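Local coordinates for N(G),N(G)-dimethylarginine dimethylaminohydrolase (Pseudomonas aeruginosa, PDB 1H70), which hydrolyses the methylated arginines N(omega),N(omega)-dimethyl-L-arginine and N(omega)-methyl-L-arginine, giving L-citrulline and dimethylamine or methylamine, at residues Asp17-Ser22 / Glu84-Glu89; Glu57-Ser62 / Thr90-Glu95; Val236-Tyr241 / Ser249-Arg254. The protein carries 1 engineered substitution. All coordinates share one frame; numbering follows the deposited sequence.

Contact 1: Asp17-Ser22 / Glu84-Glu89; sequences DGLTSS and ESRRGE. With CIR (citrulline), chain B.
L19 and S85 meet at the mouth of the substrate pocket in the pentein fold, the alpha/beta propeller of enzymes that modify guanidino groups. Two loops form the contact, and only 94 Å² of surface is buried between them. The loose side is the outer one. There CD1 of L19 lies 3.5 Å from OG of S85, and S85 is exposed to solvent. The tight side faces the bound citrulline, where R86 is buried. CD1 of L19 also rests 4.1 Å from CG of R86, so the leucine borders the start of the arginine chain. From there R86 bends at CG-CD (chi3 57°), and its guanidinium turns to the amino acid end of the ligand. NH1 of R86 donates to the citrulline carboxylate atom O at 3.0 Å (157°). This O sits at the edge of the guanidinium, near its plane. L19 comes to the same end of the ligand with a different group. Its backbone O accepts a weak bond of 2.8 Å from the citrulline N, and its CB lies 3.4 Å from OXT of the ligand. The two loops therefore read both charged groups of the product. Further partners fix the rotation of the guanidinium: D67 forms a salt bridge with NH1, and the carbonyl of F64 takes a bond from NH2. R86 grips the E89 carboxylate side-on in a salt bridge. NE of R86 donates to OE2 of E89 at 2.9 Å, and NH2 of R86 donates to OE1 of E89 at 2.8 Å.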
loop_
_atom_site.group_PDB
_atom_site.type_symbol
_atom_site.label_atom_id
_atom_site.label_comp_id
_atom_site.label_asym_id
_atom_site.label_seq_id
_atom_site.Cartn_x
_atom_site.Cartn_y
_atom_site.Cartn_z
ATOM N N ASP A 17 6.649 -4.985 -18.109
ATOM C CA ASP A 17 7.358 -6.169 -17.659
ATOM C C ASP A 17 7.387 -6.291 -16.127
ATOM O O ASP A 17 8.291 -6.931 -15.563
ATOM C CB ASP A 17 8.817 -6.128 -18.169
ATOM C CG ASP A 17 8.904 -6.120 -19.686
ATOM O OD1 ASP A 17 8.063 -6.773 -20.335
ATOM O OD2 ASP A 17 9.774 -5.498 -20.309
ATOM N N GLY A 18 6.433 -5.674 -15.448
ATOM C CA GLY A 18 6.359 -5.757 -14.001
ATOM C C GLY A 18 6.073 -7.182 -13.541
ATOM O O GLY A 18 5.461 -7.948 -14.266
ATOM N N LEU A 19 6.497 -7.516 -12.326
ATOM C CA LEU A 19 6.258 -8.851 -11.789
ATOM C C LEU A 19 4.765 -9.136 -11.669
ATOM O O LEU A 19 3.990 -8.233 -11.369
ATOM C CB LEU A 19 6.857 -8.937 -10.390
ATOM C CG LEU A 19 8.372 -8.804 -10.244
ATOM C CD1 LEU A 19 8.704 -8.684 -8.753
ATOM C CD2 LEU A 19 9.083 -9.995 -10.894
ATOM N N THR A 20 4.345 -10.380 -11.923
ATOM C CA THR A 20 2.960 -10.721 -11.728
ATOM C C THR A 20 2.718 -12.209 -11.609
ATOM O O THR A 20 3.433 -13.029 -12.160
ATOM C CB THR A 20 2.055 -10.174 -12.841
ATOM O OG1 THR A 20 0.675 -10.383 -12.457
ATOM C CG2 THR A 20 2.262 -10.925 -14.148
ATOM N N SER A 21 1.699 -12.516 -10.832
ATOM C CA SER A 21 1.239 -13.882 -10.672
ATOM C C SER A 21 -0.161 -14.012 -11.287
ATOM O O SER A 21 -0.802 -15.049 -11.147
ATOM C CB SER A 21 1.161 -14.239 -9.190
ATOM O OG SER A 21 0.197 -13.425 -8.540
ATOM N N SER A 22 -0.625 -12.961 -11.955
ATOM C CA SER A 22 -1.956 -12.966 -12.580
ATOM C C SER A 22 -1.888 -13.291 -14.059
ATOM O O SER A 22 -0.797 -13.421 -14.613
ATOM C CB SER A 22 -2.664 -11.633 -12.312
ATOM O OG SER A 22 -2.796 -11.507 -10.898
ATOM N N GLU A 84 13.686 -10.016 -5.666
ATOM C CA GLU A 84 15.036 -9.694 -6.156
ATOM C C GLU A 84 15.119 -8.428 -7.022
ATOM O O GLU A 84 15.965 -7.560 -6.805
ATOM C CB GLU A 84 15.556 -10.879 -7.006
ATOM N N SER A 85 14.250 -8.336 -8.023
ATOM C CA SER A 85 14.217 -7.187 -8.936
ATOM C C SER A 85 13.765 -5.862 -8.312
ATOM O O SER A 85 13.904 -4.806 -8.928
ATOM C CB SER A 85 13.292 -7.487 -10.108
ATOM O OG SER A 85 11.939 -7.630 -9.668
ATOM N N ARG A 86 13.229 -5.889 -7.092
ATOM C CA ARG A 86 12.751 -4.677 -6.455
ATOM C C ARG A 86 13.568 -4.230 -5.243
ATOM O O ARG A 86 13.307 -3.150 -4.723
ATOM C CB ARG A 86 11.284 -4.891 -6.014
ATOM C CG ARG A 86 10.344 -5.268 -7.165
ATOM C CD ARG A 86 8.878 -4.993 -6.786
ATOM N NE ARG A 86 8.720 -3.569 -6.417
ATOM C CZ ARG A 86 7.696 -3.087 -5.759
ATOM N NH1 ARG A 86 6.678 -3.876 -5.443
ATOM N NH2 ARG A 86 7.677 -1.808 -5.415
ATOM N N ARG A 87 14.559 -5.017 -4.802
ATOM C CA ARG A 87 15.348 -4.621 -3.636
ATOM C C ARG A 87 16.016 -3.258 -3.785
ATOM O O ARG A 87 16.000 -2.463 -2.857
ATOM C CB ARG A 87 16.389 -5.673 -3.229
ATOM C CG ARG A 87 16.921 -5.446 -1.813
ATOM C CD ARG A 87 17.567 -6.665 -1.241
ATOM N NE ARG A 87 16.608 -7.733 -1.007
ATOM C CZ ARG A 87 16.904 -9.027 -1.071
ATOM N NH1 ARG A 87 18.149 -9.429 -1.352
ATOM N NH2 ARG A 87 15.962 -9.932 -0.863
ATOM N N GLY A 88 16.545 -2.964 -4.963
ATOM C CA GLY A 88 17.220 -1.716 -5.251
ATOM C C GLY A 88 16.331 -0.474 -5.266
ATOM O O GLY A 88 16.833 0.648 -5.347
ATOM N N GLU A 89 15.007 -0.646 -5.205
ATOM C CA GLU A 89 14.099 0.482 -5.160
ATOM C C GLU A 89 14.252 1.316 -3.893
ATOM O O GLU A 89 13.853 2.496 -3.870
ATOM C CB GLU A 89 12.629 0.036 -5.261
ATOM C CG GLU A 89 12.351 -0.564 -6.628
ATOM C CD GLU A 89 10.912 -0.976 -6.824
ATOM O OE1 GLU A 89 10.034 -0.421 -6.109
ATOM O OE2 GLU A 89 10.673 -1.870 -7.691
HETATM C C CIR B . 5.136 -6.876 -7.443
HETATM O O CIR B . 5.952 -6.612 -6.507
HETATM O OXT CIR B . 4.919 -8.112 -7.779
HETATM C CA CIR B . 4.372 -5.766 -8.112
HETATM N N CIR B . 4.062 -6.141 -9.505
HETATM C C3 CIR B . 3.073 -5.473 -7.320
HETATM C C4 CIR B . 3.429 -4.859 -5.954
HETATM C C5 CIR B . 2.153 -4.609 -5.169
HETATM N N6 CIR B . 2.446 -3.959 -3.884
HETATM C C7 CIR B . 1.536 -3.471 -3.057
HETATM O O7 CIR B . 0.318 -3.508 -3.295
HETATM N N8 CIR B . 1.959 -2.894 -1.915
#

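Contact 2: Glu57-Ser62 / Thr90-Glu95; sequences ERFPDS and TEIIEE. With CIR (citrulline), chain B.
I92 extends its CD1 methyl past the ring of F59, with CD1 of I92 3.9 Å from CD1 of F59. The isoleucine carries the helix side of this contact. Its CG1 branch stands between the backbone N and the carbonyl carbon (chi1 56°), which sends CD1 out to the loop. The same methyl also reaches S62, whose CB is 4.3 Å from CD1 of I92. The second branch of I92 serves R58: CG2 of I92 lies 3.6 Å from NH2 of R58, obliquely to the guanidinium. The charge of R58 is met by D56, just before the segment, in a salt bridge. R58 is exposed, and S62 on the inner side is buried. The meeting is mostly apolar and small, with 128 Å² buried in all. It joins the I92 side of helix 89-100 to the loop between strands 49-53 and 69-71 of the pentein propeller. That loop makes a type I beta turn from F59 to S62. The turn is fastened at one carbonyl. O of F59 accepts from the backbone N of S62 at 2.9 Å and from OG of S62 at 2.7 Å. The hydroxyl lies in the carbonyl plane, at a C=O...OG angle of 146°. D61, within this turn, points its carboxylate into the substrate pocket. OD1 of D61 accepts from the citrulline N at 2.7 Å. The carboxylate would probably stabilise a positive charge on that amino group. Its other oxygen, OD2, takes a bond from the backbone N of L19.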
loop_
_atom_site.group_PDB
_atom_site.type_symbol
_atom_site.label_atom_id
_atom_site.label_comp_id
_atom_site.label_asym_id
_atom_site.label_seq_id
_atom_site.Cartn_x
_atom_site.Cartn_y
_atom_site.Cartn_z
ATOM N N GLU A 57 13.539 3.431 -15.344
ATOM C CA GLU A 57 13.409 2.267 -16.212
ATOM C C GLU A 57 14.044 0.982 -15.698
ATOM O O GLU A 57 13.644 -0.128 -16.094
ATOM C CB GLU A 57 13.977 2.600 -17.612
ATOM C CG GLU A 57 13.202 3.693 -18.319
ATOM C CD GLU A 57 11.762 3.280 -18.571
ATOM O OE1 GLU A 57 11.518 2.054 -18.700
ATOM O OE2 GLU A 57 10.873 4.154 -18.634
ATOM N N ARG A 58 15.028 1.105 -14.820
ATOM C CA ARG A 58 15.689 -0.068 -14.275
ATOM C C ARG A 58 14.773 -0.857 -13.335
ATOM O O ARG A 58 15.078 -1.973 -13.017
ATOM C CB ARG A 58 16.923 0.321 -13.460
ATOM C CG ARG A 58 18.014 1.068 -14.205
ATOM C CD ARG A 58 19.109 1.490 -13.231
ATOM N NE ARG A 58 18.574 2.459 -12.272
ATOM C CZ ARG A 58 19.294 3.089 -11.378
ATOM N NH1 ARG A 58 20.612 2.873 -11.337
ATOM N NH2 ARG A 58 18.710 3.952 -10.551
ATOM N N PHE A 59 13.686 -0.249 -12.884
ATOM C CA PHE A 59 12.779 -0.870 -11.928
ATOM C C PHE A 59 11.328 -0.831 -12.413
ATOM O O PHE A 59 10.564 0.077 -12.099
ATOM C CB PHE A 59 12.895 -0.198 -10.550
ATOM C CG PHE A 59 14.263 -0.352 -9.923
ATOM C CD1 PHE A 59 15.182 0.693 -9.998
ATOM C CD2 PHE A 59 14.635 -1.525 -9.290
ATOM C CE1 PHE A 59 16.427 0.566 -9.453
ATOM C CE2 PHE A 59 15.887 -1.665 -8.743
ATOM C CZ PHE A 59 16.792 -0.613 -8.828
ATOM N N PRO A 60 10.937 -1.835 -13.193
ATOM C CA PRO A 60 9.586 -1.921 -13.756
ATOM C C PRO A 60 8.435 -1.686 -12.763
ATOM O O PRO A 60 7.411 -1.083 -13.102
ATOM C CB PRO A 60 9.528 -3.371 -14.232
ATOM C CG PRO A 60 10.942 -3.642 -14.678
ATOM C CD PRO A 60 11.813 -2.949 -13.633
ATOM N N ASP A 61 8.600 -2.168 -11.538
ATOM C CA ASP A 61 7.558 -2.054 -10.510
ATOM C C ASP A 61 7.774 -0.880 -9.558
ATOM O O ASP A 61 7.084 -0.785 -8.531
ATOM C CB ASP A 61 7.519 -3.343 -9.689
ATOM C CG ASP A 61 6.960 -4.523 -10.453
ATOM O OD1 ASP A 61 5.747 -4.479 -10.765
ATOM O OD2 ASP A 61 7.689 -5.506 -10.738
ATOM N N SER A 62 8.674 0.052 -9.885
ATOM C CA SER A 62 8.984 1.177 -8.989
ATOM C C SER A 62 7.839 2.195 -8.756
ATOM O O SER A 62 7.851 2.988 -7.802
ATOM C CB SER A 62 10.336 1.833 -9.373
ATOM O OG SER A 62 10.249 2.375 -10.668
ATOM N N THR A 90 14.813 0.724 -2.836
ATOM C CA THR A 90 15.017 1.497 -1.612
ATOM C C THR A 90 16.007 2.631 -1.836
ATOM O O THR A 90 15.892 3.696 -1.247
ATOM C CB THR A 90 15.520 0.607 -0.456
ATOM O OG1 THR A 90 16.688 -0.114 -0.867
ATOM C CG2 THR A 90 14.450 -0.427 -0.098
ATOM N N GLU A 91 17.000 2.384 -2.696
ATOM C CA GLU A 91 18.046 3.366 -2.961
ATOM C C GLU A 91 17.565 4.620 -3.675
ATOM O O GLU A 91 18.058 5.715 -3.389
ATOM C CB GLU A 91 19.179 2.728 -3.783
ATOM C CG GLU A 91 19.809 1.517 -3.117
ATOM C CD GLU A 91 20.661 1.865 -1.914
ATOM O OE1 GLU A 91 20.554 1.173 -0.881
ATOM O OE2 GLU A 91 21.446 2.831 -1.985
ATOM N N ILE A 92 16.618 4.466 -4.588
ATOM C CA ILE A 92 16.116 5.596 -5.355
ATOM C C ILE A 92 15.042 6.380 -4.625
ATOM O O ILE A 92 14.637 7.460 -5.073
ATOM C CB ILE A 92 15.642 5.143 -6.765
ATOM C CG1 ILE A 92 14.585 4.046 -6.674
ATOM C CG2 ILE A 92 16.821 4.647 -7.574
ATOM C CD1 ILE A 92 13.919 3.795 -8.009
ATOM N N ILE A 93 14.595 5.888 -3.476
ATOM C CA ILE A 93 13.606 6.641 -2.701
ATOM C C ILE A 93 14.174 7.222 -1.424
ATOM O O ILE A 93 13.529 8.051 -0.783
ATOM C CB ILE A 93 12.374 5.802 -2.390
ATOM C CG1 ILE A 93 11.163 6.718 -2.113
ATOM C CG2 ILE A 93 12.644 4.879 -1.214
ATOM C CD1 ILE A 93 9.839 6.039 -2.272
ATOM N N GLU A 94 15.372 6.780 -1.049
ATOM C CA GLU A 94 16.004 7.214 0.190
ATOM C C GLU A 94 16.163 8.732 0.347
ATOM O O GLU A 94 15.935 9.253 1.429
ATOM C CB GLU A 94 17.350 6.520 0.436
ATOM C CG GLU A 94 17.781 6.734 1.884
ATOM C CD GLU A 94 18.560 5.608 2.526
ATOM O OE1 GLU A 94 18.348 4.416 2.181
ATOM O OE2 GLU A 94 19.392 5.933 3.416
ATOM N N GLU A 95 16.542 9.435 -0.714
ATOM C CA GLU A 95 16.744 10.883 -0.608
ATOM C C GLU A 95 15.449 11.621 -0.244
ATOM O O GLU A 95 15.429 12.530 0.597
ATOM C CB GLU A 95 17.366 11.398 -1.914
HETATM C C CIR B . 5.136 -6.876 -7.443
HETATM O O CIR B . 5.952 -6.612 -6.507
HETATM O OXT CIR B . 4.919 -8.112 -7.779
HETATM C CA CIR B . 4.372 -5.766 -8.112
HETATM N N CIR B . 4.062 -6.141 -9.505
HETATM C C3 CIR B . 3.073 -5.473 -7.320
HETATM C C4 CIR B . 3.429 -4.859 -5.954
HETATM C C5 CIR B . 2.153 -4.609 -5.169
HETATM N N6 CIR B . 2.446 -3.959 -3.884
HETATM C C7 CIR B . 1.536 -3.471 -3.057
HETATM O O7 CIR B . 0.318 -3.508 -3.295
HETATM N N8 CIR B . 1.959 -2.894 -1.915
#

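Contact 3: Val236-Tyr241 / Ser249-Arg254. Engineered in segment 249-254: S250 (natural residue Cys). With CIR (citrulline), chain B.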
loop_
_atom_site.group_PDB
_atom_site.type_symbol
_atom_site.label_atom_id
_atom_site.label_comp_id
_atom_site.label_asym_id
_atom_site.label_seq_id
_atom_site.Cartn_x
_atom_site.Cartn_y
_atom_site.Cartn_z
ATOM N N VAL A 236 -11.155 5.631 -9.271
ATOM C CA VAL A 236 -10.084 5.788 -10.258
ATOM C C VAL A 236 -9.842 4.448 -10.942
ATOM O O VAL A 236 -9.610 3.445 -10.273
ATOM C CB VAL A 236 -8.745 6.248 -9.605
ATOM C CG1 VAL A 236 -7.620 6.263 -10.642
ATOM C CG2 VAL A 236 -8.879 7.620 -9.004
ATOM N N ASP A 237 -9.869 4.412 -12.273
ATOM C CA ASP A 237 -9.641 3.114 -12.937
ATOM C C ASP A 237 -8.169 2.740 -12.815
ATOM O O ASP A 237 -7.311 3.532 -13.200
ATOM C CB ASP A 237 -10.070 3.218 -14.411
ATOM C CG ASP A 237 -10.026 1.897 -15.171
ATOM O OD1 ASP A 237 -9.797 0.808 -14.591
ATOM O OD2 ASP A 237 -10.261 1.915 -16.409
ATOM N N THR A 238 -7.863 1.576 -12.232
ATOM C CA THR A 238 -6.473 1.132 -12.093
ATOM C C THR A 238 -6.263 -0.227 -12.771
ATOM O O THR A 238 -5.399 -1.009 -12.384
ATOM C CB THR A 238 -6.015 1.016 -10.616
ATOM O OG1 THR A 238 -6.847 0.075 -9.891
ATOM C CG2 THR A 238 -6.123 2.352 -9.866
ATOM N N SER A 239 -7.042 -0.507 -13.801
ATOM C CA SER A 239 -6.985 -1.792 -14.483
ATOM C C SER A 239 -5.587 -2.205 -14.943
ATOM O O SER A 239 -5.262 -3.390 -14.926
ATOM C CB SER A 239 -7.941 -1.787 -15.680
ATOM O OG SER A 239 -7.375 -1.091 -16.778
ATOM N N GLU A 240 -4.757 -1.260 -15.348
ATOM C CA GLU A 240 -3.414 -1.619 -15.828
ATOM C C GLU A 240 -2.509 -2.042 -14.673
ATOM O O GLU A 240 -1.591 -2.837 -14.870
ATOM C CB GLU A 240 -2.816 -0.476 -16.640
ATOM C CG GLU A 240 -3.628 -0.156 -17.894
ATOM C CD GLU A 240 -4.085 -1.400 -18.663
ATOM O OE1 GLU A 240 -3.286 -2.054 -19.379
ATOM O OE2 GLU A 240 -5.284 -1.713 -18.540
ATOM N N TYR A 241 -2.792 -1.542 -13.472
ATOM C CA TYR A 241 -1.990 -1.955 -12.306
ATOM C C TYR A 241 -2.495 -3.285 -11.754
ATOM O O TYR A 241 -1.707 -4.087 -11.237
ATOM C CB TYR A 241 -1.905 -0.824 -11.280
ATOM C CG TYR A 241 -1.302 0.391 -11.948
ATOM C CD1 TYR A 241 -2.102 1.417 -12.425
ATOM C CD2 TYR A 241 0.068 0.469 -12.150
ATOM C CE1 TYR A 241 -1.536 2.517 -13.065
ATOM C CE2 TYR A 241 0.646 1.555 -12.770
ATOM C CZ TYR A 241 -0.155 2.567 -13.236
ATOM O OH TYR A 241 0.411 3.649 -13.878
ATOM N N SER A 249 -3.449 1.381 -2.869
ATOM C CA SER A 249 -2.589 1.531 -1.687
ATOM C C SER A 249 -1.138 1.448 -2.136
ATOM O O SER A 249 -0.260 2.124 -1.638
ATOM C CB SER A 249 -2.840 0.454 -0.616
ATOM O OG SER A 249 -2.172 -0.739 -0.970
ATOM N N SER A 250 -0.912 0.617 -3.133
ATOM C CA SER A 250 0.416 0.324 -3.681
ATOM C C SER A 250 1.156 1.499 -4.262
ATOM O O SER A 250 2.393 1.515 -4.259
ATOM C CB SER A 250 0.225 -0.669 -4.840
ATOM O OG SER A 250 -0.805 -1.591 -4.487
ATOM N N MET A 251 0.403 2.433 -4.821
ATOM C CA MET A 251 0.949 3.536 -5.580
ATOM C C MET A 251 1.325 4.794 -4.811
ATOM O O MET A 251 1.722 5.802 -5.430
ATOM C CB MET A 251 0.002 3.806 -6.757
ATOM C CG MET A 251 0.156 2.653 -7.768
ATOM S SD MET A 251 -0.689 2.971 -9.340
ATOM C CE MET A 251 -2.363 3.000 -8.679
ATOM N N SER A 252 1.212 4.769 -3.479
ATOM C CA SER A 252 1.652 5.955 -2.748
ATOM C C SER A 252 2.094 5.630 -1.346
ATOM O O SER A 252 1.866 4.522 -0.858
ATOM C CB SER A 252 0.598 7.068 -2.694
ATOM O OG SER A 252 -0.691 6.675 -2.215
ATOM N N LEU A 253 2.786 6.609 -0.764
ATOM C CA LEU A 253 3.178 6.634 0.648
ATOM C C LEU A 253 2.338 7.803 1.195
ATOM O O LEU A 253 2.281 8.853 0.571
ATOM C CB LEU A 253 4.655 6.977 0.804
ATOM C CG LEU A 253 5.812 5.982 0.896
ATOM C CD1 LEU A 253 5.494 4.542 0.976
ATOM C CD2 LEU A 253 7.015 6.297 0.023
ATOM N N ARG A 254 1.654 7.609 2.315
ATOM C CA ARG A 254 0.731 8.560 2.901
ATOM C C ARG A 254 1.118 8.831 4.362
ATOM O O ARG A 254 1.186 7.894 5.138
ATOM C CB ARG A 254 -0.672 7.943 2.854
ATOM C CG ARG A 254 -1.127 7.634 1.439
ATOM C CD ARG A 254 -2.357 6.706 1.331
ATOM N NE ARG A 254 -1.992 5.326 1.711
ATOM C CZ ARG A 254 -1.436 4.412 0.918
ATOM N NH1 ARG A 254 -1.226 3.189 1.439
ATOM N NH2 ARG A 254 -1.099 4.664 -0.353
HETATM C C CIR B . 5.136 -6.876 -7.443
HETATM O O CIR B . 5.952 -6.612 -6.507
HETATM O OXT CIR B . 4.919 -8.112 -7.779
HETATM C CA CIR B . 4.372 -5.766 -8.112
HETATM N N CIR B . 4.062 -6.141 -9.505
HETATM C C3 CIR B . 3.073 -5.473 -7.320
HETATM C C4 CIR B . 3.429 -4.859 -5.954
HETATM C C5 CIR B . 2.153 -4.609 -5.169
HETATM N N6 CIR B . 2.446 -3.959 -3.884
HETATM C C7 CIR B . 1.536 -3.471 -3.057
HETATM O O7 CIR B . 0.318 -3.508 -3.295
HETATM N N8 CIR B . 1.959 -2.894 -1.915
#
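The first turn of helix 239-242 faces a type I beta turn, S249 to S252, with the CA atoms of Y241 and M251 9.2 Å apart. M251 bridges the gap, and its sulfur makes a Met-aromatic contact. SD of M251 stands over one face of the Y241 ring, 3.6 Å from the centroid and 6° off the ring normal. The two side chains cross at about a right angle. M251 bends about its CG-SD bond (chi3 -65°), which carries the methyl toward T238, where CE of M251 lies 4.0 Å from CG2 of T238. All three residues are buried. The polar ends of the two partners are met elsewhere: OH of Y241 bonds to the carbonyl of A32, and OG1 of T238 to OH of Y202. The residue before M251 is the engineered S250, in place of the natural Cys, the likely nucleophile. OG of S250 donates a short 2.5 Å bond to O7 of citrulline, the ureido oxygen of the product. So the turn that packs on Y241 also brings the position of the probable nucleophile to the ligand. R254 braces this turn from the strand. NH2 of R254 donates to O of S249 at 3.0 Å and to OG of S252 at 2.8 Å, both near the guanidinium plane, while NH1 forms a salt bridge with E66, itself a residue of the citrulline pocket. Around the contact, M251 and Y241 both touch F64. M251 rests on Y39 and Y241 on H36 of helix 29-43. L253 lies in strand 253-254 and bonds by its backbone to I7 of the antiparallel strand 5-9.

Following the chain from the N terminus, segment 17-22 comes first, after strand 5-9. Segment 57-62 follows strand 49-53. Contact 1 closes at 84-89 and contact 2 at 90-95, so their segments alternate and the two loops cross. The loop of contact 1 holds helix 29-43. Contact 2 joins the start of helix 89-100 to a loop that also touches contact 1. Contact 3 follows in series, near the C terminus, and closes a short loop of seven residues that includes I244 and D245 of the ligand pocket. Contacts 2 and 3 touch where CD1 of I93 packs on CD2 of L253. All three reach citrulline: contacts 1 and 2 at its amino acid end, contact 3 at its ureido end.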